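Local coordinates for protein FimX (Pseudomonas aeruginosa PAO1, PDB 3HVA) that acts as a c-di-GMP receptor containing GGDEF and EAL domains, of which this chain is the GGDEF domain, and as a whole protein probably has cyclic-guanylate phosphodiesterase activity, at residues L71-G76 with H122-N127; K118-L123 with Q132-I137; R79-E84 with L112-K117. One frame throughout, in Å; residues are numbered along the deposited sequence.

Contact 1. Residues L71-G76 with H122-N127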
loop_
_atom_site.group_PDB
_atom_site.type_symbol
_atom_site.label_atom_id
_atom_site.label_comp_id
_atom_site.label_asym_id
_atom_site.label_seq_id
_atom_site.Cartn_x
_atom_site.Cartn_y
_atom_site.Cartn_z
ATOM N N LEU A 71 9.632 6.076 -5.838
ATOM C CA LEU A 71 8.553 6.127 -4.855
ATOM C C LEU A 71 7.545 7.225 -5.183
ATOM O O LEU A 71 6.337 7.015 -5.090
ATOM C CB LEU A 71 9.117 6.314 -3.442
ATOM C CG LEU A 71 9.829 5.104 -2.836
ATOM C CD1 LEU A 71 10.298 5.426 -1.432
ATOM C CD2 LEU A 71 8.920 3.884 -2.824
ATOM N N GLY A 72 8.045 8.391 -5.577
ATOM C CA GLY A 72 7.181 9.495 -5.951
ATOM C C GLY A 72 6.288 9.144 -7.127
ATOM O O GLY A 72 5.113 9.506 -7.161
ATOM N N GLN A 73 6.860 8.438 -8.098
ATOM C CA GLN A 73 6.110 7.976 -9.257
ATOM C C GLN A 73 5.124 6.891 -8.842
ATOM O O GLN A 73 3.965 6.895 -9.254
ATOM C CB GLN A 73 7.061 7.427 -10.323
ATOM C CG GLN A 73 7.951 8.472 -10.976
ATOM C CD GLN A 73 8.876 7.875 -12.020
ATOM O OE1 GLN A 73 8.499 6.955 -12.747
ATOM N NE2 GLN A 73 10.093 8.398 -12.101
ATOM N N LEU A 74 5.600 5.963 -8.019
ATOM C CA LEU A 74 4.796 4.837 -7.560
ATOM C C LEU A 74 3.557 5.324 -6.818
ATOM O O LEU A 74 2.465 4.778 -6.983
ATOM C CB LEU A 74 5.639 3.934 -6.657
ATOM C CG LEU A 74 5.191 2.492 -6.410
ATOM C CD1 LEU A 74 4.818 1.807 -7.717
ATOM C CD2 LEU A 74 6.286 1.721 -5.680
ATOM N N ALA A 75 3.731 6.359 -6.003
ATOM C CA ALA A 75 2.626 6.940 -5.250
ATOM C C ALA A 75 1.641 7.638 -6.177
ATOM O O ALA A 75 0.428 7.553 -5.988
ATOM C CB ALA A 75 3.147 7.914 -4.219
ATOM N N GLY A 76 2.173 8.339 -7.173
ATOM C CA GLY A 76 1.348 9.046 -8.133
ATOM C C GLY A 76 0.469 8.109 -8.938
ATOM O O GLY A 76 -0.606 8.495 -9.398
ATOM N N HIS A 122 4.640 -0.697 -15.986
ATOM C CA HIS A 122 5.113 0.680 -16.020
ATOM C C HIS A 122 6.635 0.784 -16.008
ATOM O O HIS A 122 7.305 0.172 -15.179
ATOM C CB HIS A 122 4.527 1.496 -14.867
ATOM C CG HIS A 122 4.815 2.964 -14.966
ATOM N ND1 HIS A 122 5.951 3.537 -14.438
ATOM C CD2 HIS A 122 4.118 3.968 -15.544
ATOM C CE1 HIS A 122 5.938 4.835 -14.681
ATOM N NE2 HIS A 122 4.838 5.125 -15.351
ATOM N N LEU A 123 7.166 1.573 -16.936
ATOM C CA LEU A 123 8.595 1.838 -16.995
ATOM C C LEU A 123 8.904 3.122 -16.236
ATOM O O LEU A 123 8.325 4.172 -16.512
ATOM C CB LEU A 123 9.053 1.962 -18.448
ATOM C CG LEU A 123 10.554 1.814 -18.694
ATOM C CD1 LEU A 123 10.986 0.398 -18.365
ATOM C CD2 LEU A 123 10.912 2.165 -20.130
ATOM N N PHE A 124 9.815 3.032 -15.273
ATOM C CA PHE A 124 10.193 4.187 -14.469
ATOM C C PHE A 124 11.461 4.842 -15.007
ATOM O O PHE A 124 12.446 4.162 -15.293
ATOM C CB PHE A 124 10.404 3.777 -13.008
ATOM C CG PHE A 124 9.162 3.264 -12.332
ATOM C CD1 PHE A 124 8.926 1.903 -12.225
ATOM C CD2 PHE A 124 8.233 4.142 -11.802
ATOM C CE1 PHE A 124 7.786 1.429 -11.604
ATOM C CE2 PHE A 124 7.091 3.675 -11.179
ATOM C CZ PHE A 124 6.868 2.316 -11.079
ATOM N N GLU A 125 11.433 6.164 -15.151
ATOM C CA GLU A 125 12.628 6.906 -15.536
ATOM C C GLU A 125 13.299 7.455 -14.286
ATOM O O GLU A 125 12.760 8.343 -13.627
ATOM C CB GLU A 125 12.288 8.077 -16.455
ATOM C CG GLU A 125 10.866 8.119 -16.970
ATOM C CD GLU A 125 10.417 9.540 -17.250
ATOM O OE1 GLU A 125 10.371 10.344 -16.295
ATOM O OE2 GLU A 125 10.117 9.856 -18.421
ATOM N N LEU A 126 14.477 6.934 -13.965
ATOM C CA LEU A 126 15.193 7.352 -12.765
ATOM C C LEU A 126 16.557 7.929 -13.111
ATOM O O LEU A 126 17.490 7.186 -13.417
ATOM C CB LEU A 126 15.371 6.163 -11.824
ATOM C CG LEU A 126 14.119 5.326 -11.576
ATOM C CD1 LEU A 126 14.490 3.983 -10.974
ATOM C CD2 LEU A 126 13.141 6.071 -10.682
ATOM N N ASN A 127 16.674 9.252 -13.053
ATOM C CA ASN A 127 17.925 9.919 -13.394
ATOM C C ASN A 127 18.506 9.368 -14.689
ATOM O O ASN A 127 19.592 8.789 -14.698
ATOM C CB ASN A 127 18.939 9.768 -12.260
ATOM C CG ASN A 127 18.507 10.481 -10.995
ATOM O OD1 ASN A 127 17.942 11.573 -11.046
ATOM N ND2 ASN A 127 18.776 9.866 -9.851
#

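Contact 2. Residues K118-L123 with Q132-I137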
loop_
_atom_site.group_PDB
_atom_site.type_symbol
_atom_site.label_atom_id
_atom_site.label_comp_id
_atom_site.label_asym_id
_atom_site.label_seq_id
_atom_site.Cartn_x
_atom_site.Cartn_y
_atom_site.Cartn_z
ATOM N N LYS A 118 -0.829 -1.958 -13.475
ATOM C CA LYS A 118 -0.348 -0.636 -13.853
ATOM C C LYS A 118 1.132 -0.519 -13.532
ATOM O O LYS A 118 1.919 -0.025 -14.337
ATOM C CB LYS A 118 -1.118 0.460 -13.117
ATOM C CG LYS A 118 -0.682 1.870 -13.492
ATOM C CD LYS A 118 -0.965 2.154 -14.957
ATOM C CE LYS A 118 -0.749 3.619 -15.292
ATOM N NZ LYS A 118 -1.250 3.946 -16.656
ATOM N N VAL A 119 1.506 -0.981 -12.344
ATOM C CA VAL A 119 2.895 -0.927 -11.911
ATOM C C VAL A 119 3.759 -1.918 -12.687
ATOM O O VAL A 119 4.814 -1.553 -13.205
ATOM C CB VAL A 119 3.029 -1.199 -10.404
ATOM C CG1 VAL A 119 4.490 -1.372 -10.024
ATOM C CG2 VAL A 119 2.393 -0.070 -9.605
ATOM N N GLU A 120 3.305 -3.166 -12.770
ATOM C CA GLU A 120 4.054 -4.214 -13.462
ATOM C C GLU A 120 4.374 -3.835 -14.904
ATOM O O GLU A 120 5.423 -4.201 -15.434
ATOM C CB GLU A 120 3.294 -5.544 -13.429
ATOM C CG GLU A 120 3.734 -6.514 -14.521
ATOM C CD GLU A 120 3.122 -7.894 -14.382
ATOM O OE1 GLU A 120 3.439 -8.592 -13.396
ATOM O OE2 GLU A 120 2.339 -8.289 -15.271
ATOM N N ASN A 121 3.462 -3.103 -15.535
ATOM C CA ASN A 121 3.636 -2.704 -16.926
ATOM C C ASN A 121 4.115 -1.263 -17.068
ATOM O O ASN A 121 4.013 -0.673 -18.144
ATOM C CB ASN A 121 2.332 -2.899 -17.705
ATOM C CG ASN A 121 1.899 -4.351 -17.764
ATOM O OD1 ASN A 121 2.598 -5.198 -18.318
ATOM N ND2 ASN A 121 0.736 -4.642 -17.196
ATOM N N HIS A 122 4.640 -0.697 -15.986
ATOM C CA HIS A 122 5.113 0.680 -16.020
ATOM C C HIS A 122 6.635 0.784 -16.008
ATOM O O HIS A 122 7.305 0.172 -15.179
ATOM C CB HIS A 122 4.527 1.496 -14.867
ATOM C CG HIS A 122 4.815 2.964 -14.966
ATOM N ND1 HIS A 122 5.951 3.537 -14.438
ATOM C CD2 HIS A 122 4.118 3.968 -15.544
ATOM C CE1 HIS A 122 5.938 4.835 -14.681
ATOM N NE2 HIS A 122 4.838 5.125 -15.351
ATOM N N LEU A 123 7.166 1.573 -16.936
ATOM C CA LEU A 123 8.595 1.838 -16.995
ATOM C C LEU A 123 8.904 3.122 -16.236
ATOM O O LEU A 123 8.325 4.172 -16.512
ATOM C CB LEU A 123 9.053 1.962 -18.448
ATOM C CG LEU A 123 10.554 1.814 -18.694
ATOM C CD1 LEU A 123 10.986 0.398 -18.365
ATOM C CD2 LEU A 123 10.912 2.165 -20.130
ATOM N N GLN A 132 12.003 -1.198 -13.820
ATOM C CA GLN A 132 10.704 -1.858 -13.786
ATOM C C GLN A 132 10.483 -2.406 -12.380
ATOM O O GLN A 132 11.443 -2.645 -11.647
ATOM C CB GLN A 132 10.671 -2.979 -14.831
ATOM C CG GLN A 132 9.402 -3.819 -14.860
ATOM C CD GLN A 132 9.542 -5.128 -14.103
ATOM O OE1 GLN A 132 8.674 -5.997 -14.181
ATOM N NE2 GLN A 132 10.643 -5.277 -13.375
ATOM N N ALA A 133 9.225 -2.592 -11.992
ATOM C CA ALA A 133 8.921 -3.072 -10.648
ATOM C C ALA A 133 7.540 -3.704 -10.542
ATOM O O ALA A 133 6.616 -3.347 -11.273
ATOM C CB ALA A 133 9.066 -1.941 -9.632
ATOM N N THR A 134 7.416 -4.651 -9.618
ATOM C CA THR A 134 6.138 -5.274 -9.316
ATOM C C THR A 134 5.846 -5.069 -7.836
ATOM O O THR A 134 6.749 -4.752 -7.061
ATOM C CB THR A 134 6.159 -6.779 -9.621
ATOM O OG1 THR A 134 6.885 -7.464 -8.594
ATOM C CG2 THR A 134 6.816 -7.044 -10.971
ATOM N N LEU A 135 4.591 -5.251 -7.442
ATOM C CA LEU A 135 4.204 -5.070 -6.049
ATOM C C LEU A 135 3.726 -6.375 -5.432
ATOM O O LEU A 135 3.263 -7.275 -6.132
ATOM C CB LEU A 135 3.097 -4.020 -5.935
ATOM C CG LEU A 135 3.325 -2.706 -6.678
ATOM C CD1 LEU A 135 2.121 -1.798 -6.522
ATOM C CD2 LEU A 135 4.578 -2.018 -6.174
ATOM N N SER A 136 3.849 -6.473 -4.113
ATOM C CA SER A 136 3.262 -7.576 -3.364
ATOM C C SER A 136 2.243 -7.003 -2.391
ATOM O O SER A 136 2.594 -6.257 -1.478
ATOM C CB SER A 136 4.337 -8.361 -2.614
ATOM O OG SER A 136 5.091 -9.162 -3.506
ATOM N N ILE A 137 0.978 -7.348 -2.596
ATOM C CA ILE A 137 -0.101 -6.744 -1.828
ATOM C C ILE A 137 -0.763 -7.719 -0.865
ATOM O O ILE A 137 -1.330 -8.731 -1.276
ATOM C CB ILE A 137 -1.177 -6.145 -2.752
ATOM C CG1 ILE A 137 -0.548 -5.124 -3.703
ATOM C CG2 ILE A 137 -2.285 -5.505 -1.932
ATOM C CD1 ILE A 137 -1.536 -4.473 -4.642
#

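Contact 3. Residues R79-E84 with L112-K117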
loop_
_atom_site.group_PDB
_atom_site.type_symbol
_atom_site.label_atom_id
_atom_site.label_comp_id
_atom_site.label_asym_id
_atom_site.label_seq_id
_atom_site.Cartn_x
_atom_site.Cartn_y
_atom_site.Cartn_z
ATOM N N ARG A 79 -2.350 7.060 -6.380
ATOM C CA ARG A 79 -3.323 8.143 -6.339
ATOM C C ARG A 79 -4.217 8.088 -7.572
ATOM O O ARG A 79 -5.418 8.336 -7.495
ATOM C CB ARG A 79 -2.601 9.488 -6.279
ATOM C CG ARG A 79 -3.161 10.528 -7.231
ATOM C CD ARG A 79 -2.306 11.783 -7.256
ATOM N NE ARG A 79 -2.144 12.302 -8.612
ATOM C CZ ARG A 79 -0.977 12.383 -9.243
ATOM N NH1 ARG A 79 0.134 11.991 -8.635
ATOM N NH2 ARG A 79 -0.917 12.866 -10.476
ATOM N N GLU A 80 -3.616 7.754 -8.707
ATOM C CA GLU A 80 -4.341 7.685 -9.967
ATOM C C GLU A 80 -5.289 6.493 -10.012
ATOM O O GLU A 80 -6.423 6.606 -10.476
ATOM C CB GLU A 80 -3.356 7.588 -11.131
ATOM C CG GLU A 80 -3.917 6.869 -12.340
ATOM C CD GLU A 80 -2.836 6.239 -13.192
ATOM O OE1 GLU A 80 -1.757 6.853 -13.337
ATOM O OE2 GLU A 80 -3.063 5.127 -13.711
ATOM N N GLN A 81 -4.814 5.353 -9.525
ATOM C CA GLN A 81 -5.547 4.101 -9.658
ATOM C C GLN A 81 -6.628 3.946 -8.594
ATOM O O GLN A 81 -7.623 3.255 -8.808
ATOM C CB GLN A 81 -4.586 2.913 -9.599
ATOM C CG GLN A 81 -4.810 1.890 -10.697
ATOM C CD GLN A 81 -4.300 2.374 -12.040
ATOM O OE1 GLN A 81 -3.107 2.623 -12.208
ATOM N NE2 GLN A 81 -5.201 2.511 -13.004
ATOM N N PHE A 82 -6.431 4.588 -7.448
ATOM C CA PHE A 82 -7.371 4.469 -6.339
ATOM C C PHE A 82 -8.260 5.699 -6.205
ATOM O O PHE A 82 -9.380 5.614 -5.698
ATOM C CB PHE A 82 -6.631 4.216 -5.023
ATOM C CG PHE A 82 -5.880 2.917 -4.989
ATOM C CD1 PHE A 82 -6.325 1.827 -5.714
ATOM C CD2 PHE A 82 -4.740 2.780 -4.212
ATOM C CE1 PHE A 82 -5.641 0.629 -5.682
ATOM C CE2 PHE A 82 -4.053 1.583 -4.173
ATOM C CZ PHE A 82 -4.504 0.505 -4.908
ATOM N N GLY A 83 -7.756 6.841 -6.658
ATOM C CA GLY A 83 -8.504 8.080 -6.582
ATOM C C GLY A 83 -9.000 8.375 -5.179
ATOM O O GLY A 83 -8.223 8.411 -4.227
ATOM N N GLU A 84 -10.307 8.574 -5.055
ATOM C CA GLU A 84 -10.918 8.974 -3.794
ATOM C C GLU A 84 -11.211 7.773 -2.903
ATOM O O GLU A 84 -11.505 7.925 -1.717
ATOM C CB GLU A 84 -12.230 9.711 -4.066
ATOM C CG GLU A 84 -12.502 10.881 -3.139
ATOM C CD GLU A 84 -12.359 12.217 -3.843
ATOM O OE1 GLU A 84 -12.138 13.235 -3.157
ATOM O OE2 GLU A 84 -12.475 12.245 -5.087
ATOM N N LEU A 112 -7.263 -3.141 -6.697
ATOM C CA LEU A 112 -5.974 -3.717 -6.336
ATOM C C LEU A 112 -5.378 -4.455 -7.526
ATOM O O LEU A 112 -4.166 -4.445 -7.731
ATOM C CB LEU A 112 -6.114 -4.667 -5.145
ATOM C CG LEU A 112 -6.614 -4.045 -3.839
ATOM C CD1 LEU A 112 -6.909 -5.124 -2.808
ATOM C CD2 LEU A 112 -5.609 -3.037 -3.302
ATOM N N GLN A 113 -6.240 -5.098 -8.306
ATOM C CA GLN A 113 -5.811 -5.789 -9.514
ATOM C C GLN A 113 -5.330 -4.782 -10.549
ATOM O O GLN A 113 -4.333 -5.004 -11.238
ATOM C CB GLN A 113 -6.955 -6.623 -10.092
ATOM C CG GLN A 113 -7.333 -7.821 -9.246
ATOM C CD GLN A 113 -6.201 -8.819 -9.123
ATOM O OE1 GLN A 113 -5.150 -8.660 -9.740
ATOM N NE2 GLN A 113 -6.411 -9.857 -8.326
ATOM N N ARG A 114 -6.048 -3.668 -10.643
ATOM C CA ARG A 114 -5.738 -2.634 -11.618
ATOM C C ARG A 114 -4.375 -2.000 -11.333
ATOM O O ARG A 114 -3.550 -1.857 -12.236
ATOM C CB ARG A 114 -6.849 -1.579 -11.633
ATOM C CG ARG A 114 -7.060 -0.915 -12.984
ATOM C CD ARG A 114 -8.501 -0.444 -13.166
ATOM N NE ARG A 114 -8.988 0.331 -12.028
ATOM C CZ ARG A 114 -9.929 -0.087 -11.186
ATOM N NH1 ARG A 114 -10.496 -1.274 -11.355
ATOM N NH2 ARG A 114 -10.310 0.686 -10.178
ATOM N N LEU A 115 -4.135 -1.637 -10.076
ATOM C CA LEU A 115 -2.854 -1.059 -9.681
ATOM C C LEU A 115 -1.711 -2.033 -9.938
ATOM O O LEU A 115 -0.699 -1.675 -10.540
ATOM C CB LEU A 115 -2.866 -0.669 -8.203
ATOM C CG LEU A 115 -1.529 -0.133 -7.687
ATOM C CD1 LEU A 115 -1.291 1.280 -8.203
ATOM C CD2 LEU A 115 -1.463 -0.171 -6.166
ATOM N N LEU A 116 -1.885 -3.264 -9.468
ATOM C CA LEU A 116 -0.873 -4.305 -9.606
ATOM C C LEU A 116 -0.304 -4.345 -11.021
ATOM O O LEU A 116 0.911 -4.400 -11.216
ATOM C CB LEU A 116 -1.479 -5.661 -9.244
ATOM C CG LEU A 116 -0.539 -6.731 -8.683
ATOM C CD1 LEU A 116 0.068 -6.264 -7.366
ATOM C CD2 LEU A 116 -1.277 -8.051 -8.505
ATOM N N LYS A 117 -1.193 -4.309 -12.008
ATOM C CA LYS A 117 -0.791 -4.389 -13.407
ATOM C C LYS A 117 -0.245 -3.063 -13.932
ATOM O O LYS A 117 0.684 -3.044 -14.737
ATOM C CB LYS A 117 -1.958 -4.870 -14.268
ATOM C CG LYS A 117 -2.348 -6.313 -13.996
ATOM C CD LYS A 117 -3.749 -6.623 -14.492
ATOM C CE LYS A 117 -4.138 -8.056 -14.168
ATOM N NZ LYS A 117 -5.612 -8.264 -14.211
#

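Contact 1. Residues L71-G76 with H122-N127
Gln-73 reaches from helix 55-82 across the side of Phe-124 to the backbone of Glu-125. Gln-73 CB lies at the edge of the Phe-124 ring, in the ring plane, 3.8 Å from Phe-124 CD2. With CG anti to the carbonyl carbon (chi1 -68°) and the rest extended, the amide is carried past the ring edge to the strand. Gln-73 CD is still beside the ring, 3.8 Å from Phe-124 CD2. Gln-73 OE1 comes closer, 3.0 Å from the same Phe-124 CD2, also at the ring edge. The amide and ring planes are 41° apart. Beyond the ring, Gln-73 NE2 donates to Glu-125 O at 3.1 Å, with an N-H...O angle of 144°. The acceptor lies in the amide plane, but the donor sits above the carbonyl plane. From the next residue of the helix, Leu-74 CD1 touches Phe-124 CZ at 4.0 Å and joins the apolar layer that also holds Phe-96. Leu-126 CD2 lies 4.1 Å from Gln-73 NE2.

Strand 124-126 pairs with strand 129-131 as a small antiparallel beta hairpin, and Phe-124 bonds through its backbone to Ala-131. Strand 124-126 runs roughly antiparallel to helix segment 71-76, with their axes 9.5 Å apart at closest approach. The contacts favour one amide orientation: NE2 meets a carbonyl, and OE1 lies at the ring's C-H edge, which is probably slightly positive.

Contact 2. Residues K118-L123 with Q132-I137
The C-terminal end of helix 105-120 packs on the start of strand 135-142, where Val-119 meets Leu-135 and the carbonyl of Ala-133. Val-119 points toward segment 132-137 and divides its two methyls. Val-119 CG2 touches Leu-135 CD1 at 3.5 Å, and the two side chains cross at about a right angle. Val-119 CG1 is anti to the backbone N (chi1 170°), which sets it 3.2 Å from Ala-133 O and 3.8 Å from Leu-135 CG.

This helix is the connection of a beta-alpha-beta crossover in the GGDEF domain. It links strand 95-101 to the parallel strand 135-142, with strand 45-52 lying between them in the sheet. The hairpin 124-131 is inserted between the helix and the second strand. Leu-135 also packs on Ile-50 of the central strand and on Leu-115 of the helix.

No hydrogen bond joins the segments directly. Ala-133 O receives a CA-H...O contact from Glu-120 CA at 3.5 Å, with an angle of 146° at the hydrogen. Val-119 O lies 3.2 Å from Ala-133 O, a close pair of acceptors. Val-119 O is taken up instead by His-122 N, at 2.9 Å, where the chain leaves the helix. The polar ends at the margin turn to other partners: Glu-120 OE1 bonds to Ser-169 OG, and Thr-134 OG1 to Asn-53 OD1.

Contact 3. Residues R79-E84 with L112-K117
Phe-82 and Gln-81, at the end of helix 55-82, pack against Leu-115, Leu-112 and Arg-114 of helix 105-120. This is helix-to-helix packing in the GGDEF domain, on one face of its central mixed sheet. The backbones come close, with Gln-81 CA 5.8 Å from Leu-115 CA.

The apolar part is carried by Phe-82. At the ring tip, Phe-82 CZ lies 3.4 Å from Leu-115 CD2, and the two side chains cross at about a right angle. Leu-112 CD2 approaches the same Phe-82 CZ at 4.0 Å. Both methyls come at the ring obliquely. Leu-115 holds CG anti to its backbone N (chi1 176°), and this sends the branch across the gap to the ring. The same side chains also rest on the sheet: Phe-82 meets Phe-100 edge-to-face, Leu-115 touches Leu-135 and Leu-112 touches Val-139.

The mixed part lies toward the surface and uses the aliphatic stem of Gln-81. Gln-81 CB is 3.9 Å from Leu-115 CD1. Gln-81 CG lies against the helix backbone, 3.6 Å from Leu-115 N; beyond it the chain bends at chi2. Arg-114 runs past at a slant, with Arg-114 CB 4.1 Å from Gln-81 CG. The Gln-81 amide and Arg-114 guanidinium planes are 70° apart, and no hydrogen bond links the two segments.

At the end of the first helix Gly-83 takes a positive phi of 53°, while Gly-83 N still bonds to Arg-79 O at 2.9 Å.

Contacts 1 and 3, whose centres are about 14 Å apart, both use helix 55-82, and contacts 2 and 3 both use helix 105-120. Contact 3 is the most buried and lies nearest the chain centre; contacts 1 and 2 are partly buried. Their chemistry follows this. Contact 1 has the only cross-segment hydrogen bond, to a hairpin carbonyl. Contact 2 mixes methyl packing with a CA-H...O contact, and contact 3 is mainly ring and methyl packing. Contacts 1 and 2 share His-122 and Leu-123 and join through Leu-74 CD1, 3.6 Å from Val-119 CG2. Contact 2 meets contact 3 where Leu-116 packs on Ile-137.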